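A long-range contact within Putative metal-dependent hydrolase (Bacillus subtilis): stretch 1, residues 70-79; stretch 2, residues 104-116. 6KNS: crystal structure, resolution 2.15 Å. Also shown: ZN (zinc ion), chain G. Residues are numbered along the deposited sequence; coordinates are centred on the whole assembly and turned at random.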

# COMPACT_ATOMS: atom_id res chain seq x y z
N HIS A 70 -4.66 5.87 -5.55
CA HIS A 70 -5.83 6.22 -4.74
C HIS A 70 -6.58 5.02 -4.13
O HIS A 70 -7.49 5.23 -3.33
CB HIS A 70 -6.79 7.05 -5.60
CG HIS A 70 -6.18 8.34 -6.05
ND1 HIS A 70 -6.53 9.56 -5.53
CD2 HIS A 70 -5.15 8.57 -6.90
CE1 HIS A 70 -5.75 10.49 -6.07
NE2 HIS A 70 -4.92 9.91 -6.92
N ILE A 71 -6.24 3.80 -4.51
CA ILE A 71 -6.94 2.59 -4.03
C ILE A 71 -6.04 1.42 -3.62
O ILE A 71 -6.57 0.38 -3.15
CB ILE A 71 -7.89 2.03 -5.08
CG1 ILE A 71 -7.11 1.39 -6.25
CG2 ILE A 71 -8.84 3.14 -5.61
CD1 ILE A 71 -8.02 0.72 -7.25
N ALA A 72 -4.72 1.60 -3.67
CA ALA A 72 -3.82 0.48 -3.40
C ALA A 72 -4.08 -0.19 -2.08
O ALA A 72 -3.89 -1.39 -1.99
CB ALA A 72 -2.29 0.88 -3.53
N ASP A 73 -4.47 0.57 -1.04
CA ASP A 73 -4.70 -0.02 0.27
C ASP A 73 -6.13 -0.54 0.55
O ASP A 73 -6.42 -0.97 1.68
CB ASP A 73 -4.20 0.87 1.41
CG ASP A 73 -2.75 0.55 1.85
OD1 ASP A 73 -2.17 -0.51 1.46
OD2 ASP A 73 -2.21 1.40 2.63
N ILE A 74 -7.00 -0.59 -0.45
CA ILE A 74 -8.36 -1.15 -0.24
C ILE A 74 -8.36 -2.65 0.13
O ILE A 74 -9.06 -3.10 1.06
CB ILE A 74 -9.26 -0.90 -1.44
CG1 ILE A 74 -9.52 0.62 -1.57
CG2 ILE A 74 -10.62 -1.67 -1.29
CD1 ILE A 74 -10.45 1.08 -0.45
N GLY A 75 -7.56 -3.44 -0.59
CA GLY A 75 -7.45 -4.86 -0.26
C GLY A 75 -7.02 -5.09 1.16
O GLY A 75 -7.70 -5.77 1.93
N PRO A 76 -5.87 -4.51 1.54
CA PRO A 76 -5.45 -4.63 2.93
C PRO A 76 -6.51 -4.11 3.91
O PRO A 76 -6.66 -4.66 4.99
CB PRO A 76 -4.17 -3.80 2.98
CG PRO A 76 -3.64 -3.84 1.56
CD PRO A 76 -4.87 -3.83 0.70
N LEU A 77 -7.29 -3.10 3.52
CA LEU A 77 -8.37 -2.63 4.41
C LEU A 77 -9.45 -3.68 4.59
O LEU A 77 -9.98 -3.86 5.69
CB LEU A 77 -8.96 -1.32 3.93
CG LEU A 77 -10.12 -0.77 4.75
CD1 LEU A 77 -9.73 -0.57 6.24
CD2 LEU A 77 -10.59 0.51 4.09
N GLN A 78 -9.74 -4.41 3.52
CA GLN A 78 -10.68 -5.51 3.58
C GLN A 78 -10.18 -6.61 4.47
O GLN A 78 -10.94 -7.15 5.29
CB GLN A 78 -11.04 -6.00 2.16
CG GLN A 78 -11.79 -4.92 1.34
CD GLN A 78 -11.85 -5.25 -0.14
OE1 GLN A 78 -10.98 -5.94 -0.66
NE2 GLN A 78 -12.90 -4.78 -0.81
N PHE A 79 -8.90 -6.94 4.37
CA PHE A 79 -8.38 -7.90 5.31
C PHE A 79 -8.39 -7.38 6.77
O PHE A 79 -8.65 -8.15 7.67
CB PHE A 79 -6.99 -8.36 4.91
CG PHE A 79 -6.95 -9.30 3.73
CD1 PHE A 79 -8.12 -9.85 3.16
CD2 PHE A 79 -5.72 -9.72 3.22
CE1 PHE A 79 -8.06 -10.74 2.08
CE2 PHE A 79 -5.65 -10.62 2.14
CZ PHE A 79 -6.82 -11.14 1.58
N GLU A 104 -15.88 -3.19 -13.17
CA GLU A 104 -14.92 -4.15 -12.63
C GLU A 104 -14.23 -3.61 -11.39
O GLU A 104 -14.14 -4.33 -10.37
CB GLU A 104 -13.87 -4.56 -13.66
CG GLU A 104 -14.30 -5.72 -14.47
CD GLU A 104 -13.21 -6.76 -14.78
OE1 GLU A 104 -12.08 -6.74 -14.22
OE2 GLU A 104 -13.54 -7.64 -15.58
N GLN A 105 -13.80 -2.35 -11.43
CA GLN A 105 -13.17 -1.75 -10.26
C GLN A 105 -14.16 -1.61 -9.12
O GLN A 105 -13.84 -1.97 -7.98
CB GLN A 105 -12.52 -0.39 -10.59
CG GLN A 105 -11.36 -0.49 -11.59
CD GLN A 105 -10.14 -1.19 -11.02
OE1 GLN A 105 -9.95 -1.32 -9.80
NE2 GLN A 105 -9.28 -1.65 -11.92
N PHE A 106 -15.36 -1.08 -9.40
CA PHE A 106 -16.43 -0.99 -8.38
C PHE A 106 -16.79 -2.34 -7.72
O PHE A 106 -17.06 -2.43 -6.49
CB PHE A 106 -17.70 -0.33 -8.94
CG PHE A 106 -18.80 -0.30 -7.95
CD1 PHE A 106 -18.83 0.69 -6.98
CD2 PHE A 106 -19.74 -1.30 -7.91
CE1 PHE A 106 -19.80 0.70 -6.02
CE2 PHE A 106 -20.73 -1.31 -6.94
CZ PHE A 106 -20.76 -0.29 -6.00
N GLN A 107 -16.81 -3.40 -8.51
CA GLN A 107 -17.12 -4.72 -7.93
C GLN A 107 -16.09 -5.23 -6.89
O GLN A 107 -16.41 -6.07 -6.06
CB GLN A 107 -17.29 -5.76 -9.04
CG GLN A 107 -18.62 -5.66 -9.77
CD GLN A 107 -18.59 -6.47 -11.09
OE1 GLN A 107 -17.51 -6.70 -11.68
NE2 GLN A 107 -19.77 -6.89 -11.55
N LYS A 108 -14.88 -4.72 -6.92
CA LYS A 108 -13.89 -5.18 -5.98
C LYS A 108 -14.09 -4.62 -4.58
O LYS A 108 -13.41 -5.05 -3.63
CB LYS A 108 -12.49 -4.80 -6.48
CG LYS A 108 -12.06 -5.50 -7.79
CD LYS A 108 -10.76 -4.84 -8.30
CE LYS A 108 -10.27 -5.37 -9.64
NZ LYS A 108 -9.00 -4.62 -9.98
N LEU A 109 -14.97 -3.63 -4.44
CA LEU A 109 -15.12 -2.95 -3.17
C LEU A 109 -15.86 -3.80 -2.13
O LEU A 109 -15.76 -3.51 -0.96
CB LEU A 109 -15.84 -1.59 -3.36
CG LEU A 109 -15.12 -0.60 -4.28
CD1 LEU A 109 -15.84 0.75 -4.32
CD2 LEU A 109 -13.63 -0.45 -3.84
N THR A 110 -16.64 -4.78 -2.56
CA THR A 110 -17.46 -5.59 -1.66
C THR A 110 -16.74 -6.91 -1.30
O THR A 110 -16.44 -7.72 -2.17
CB THR A 110 -18.81 -5.90 -2.27
OG1 THR A 110 -19.52 -4.67 -2.50
CG2 THR A 110 -19.63 -6.88 -1.40
N TYR A 111 -16.47 -7.09 0.00
CA TYR A 111 -15.76 -8.29 0.48
C TYR A 111 -16.50 -8.90 1.63
O TYR A 111 -16.54 -8.33 2.71
CB TYR A 111 -14.34 -7.91 0.88
CG TYR A 111 -13.51 -9.05 1.38
CD1 TYR A 111 -13.16 -10.08 0.55
CD2 TYR A 111 -13.13 -9.11 2.72
CE1 TYR A 111 -12.41 -11.14 1.00
CE2 TYR A 111 -12.38 -10.17 3.19
CZ TYR A 111 -12.01 -11.18 2.32
OH TYR A 111 -11.26 -12.25 2.75
N LYS A 112 -17.09 -10.07 1.39
CA LYS A 112 -17.96 -10.78 2.34
C LYS A 112 -18.94 -9.85 3.02
O LYS A 112 -19.59 -9.07 2.34
CB LYS A 112 -17.12 -11.53 3.36
CG LYS A 112 -15.90 -12.20 2.69
CD LYS A 112 -15.58 -13.56 3.27
CE LYS A 112 -14.33 -14.14 2.60
NZ LYS A 112 -14.35 -15.62 2.56
N THR A 113 -19.03 -9.92 4.34
CA THR A 113 -19.82 -9.00 5.14
C THR A 113 -18.92 -7.93 5.79
O THR A 113 -19.34 -7.24 6.70
CB THR A 113 -20.53 -9.80 6.26
OG1 THR A 113 -19.53 -10.50 7.01
CG2 THR A 113 -21.48 -10.88 5.67
N HIS A 114 -17.68 -7.78 5.30
CA HIS A 114 -16.70 -6.89 5.91
C HIS A 114 -16.69 -5.49 5.32
O HIS A 114 -16.55 -4.49 6.07
CB HIS A 114 -15.32 -7.52 5.82
CG HIS A 114 -15.24 -8.86 6.47
ND1 HIS A 114 -15.70 -9.07 7.75
CD2 HIS A 114 -14.82 -10.06 6.01
CE1 HIS A 114 -15.54 -10.35 8.06
NE2 HIS A 114 -15.01 -10.97 7.03
N THR A 115 -16.78 -5.41 3.99
CA THR A 115 -16.88 -4.15 3.30
C THR A 115 -17.96 -4.27 2.21
O THR A 115 -18.18 -5.35 1.64
CB THR A 115 -15.54 -3.65 2.68
OG1 THR A 115 -15.19 -4.45 1.54
CG2 THR A 115 -14.39 -3.63 3.70
N LYS A 116 -18.64 -3.16 1.95
CA LYS A 116 -19.74 -3.09 1.00
C LYS A 116 -19.57 -1.89 0.08
O LYS A 116 -19.58 -0.74 0.52
CB LYS A 116 -21.10 -3.03 1.74
CG LYS A 116 -22.38 -3.11 0.80
ZN ZN G . -3.60 10.38 -8.58
O HOH W 1 -10.12 -5.06 -3.43

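The helix that begins at Ile74 lies against the irregular segment between the helix that includes Glu104 and Gln105 and the strand at Thr115. The backbones draw together along the contact, from 9.8 Å between the CA atoms of Ile71 and Gln105 to 6.4 Å between those of Gln78 and Thr115. Gln78, buried and pointing toward the other stretch, is the centre of the contact. Its chi1 m, chi2 t conformation extends the side chain into the bend of stretch 2, where the turn from Gln107 to Thr110 presents backbone carbonyls. Gln78 NE2 donates to Lys108 O at 2.9 Å and nearly straight (168°), and more weakly to Leu109 O at 3.1 Å, where the angle falls to 132°. The amide's other end is served by water 1, which donates to Gln78 OE1 (3.0 Å) and to Lys108 O (3.3 Å), so the carbonyl of Lys108 receives both amide and water. Thr115, chi1 p, braces the same loop from within: its OG1 donates to Leu109 O at 2.7 Å and accepts a weak bond from Tyr111 N at 3.3 Å.

Tyr111, chi1 t, points toward the helix; its CB lies 3.8 Å from Gln78 CD, covering the amide with hydrocarbon. Phe79 starts away from stretch 2, but chi1 m brings its ring back, edge toward the face of Tyr111 in an offset pair with centroids 5.9 Å apart and planes at 60°; Phe79 CE1 approaches Tyr111 CZ to 4.0 Å. Leu109 likewise starts away, yet its m, t conformation returns CD2 to within 4.1 Å of Ile74 CG2, a purely apolar contact. At the wider end, Ile71, p and t, reaches with CD1 to 3.8 Å from Gln105 OE1, a van der Waals touch; that oxygen also accepts a weak bond from Lys108 NZ at 3.4 Å.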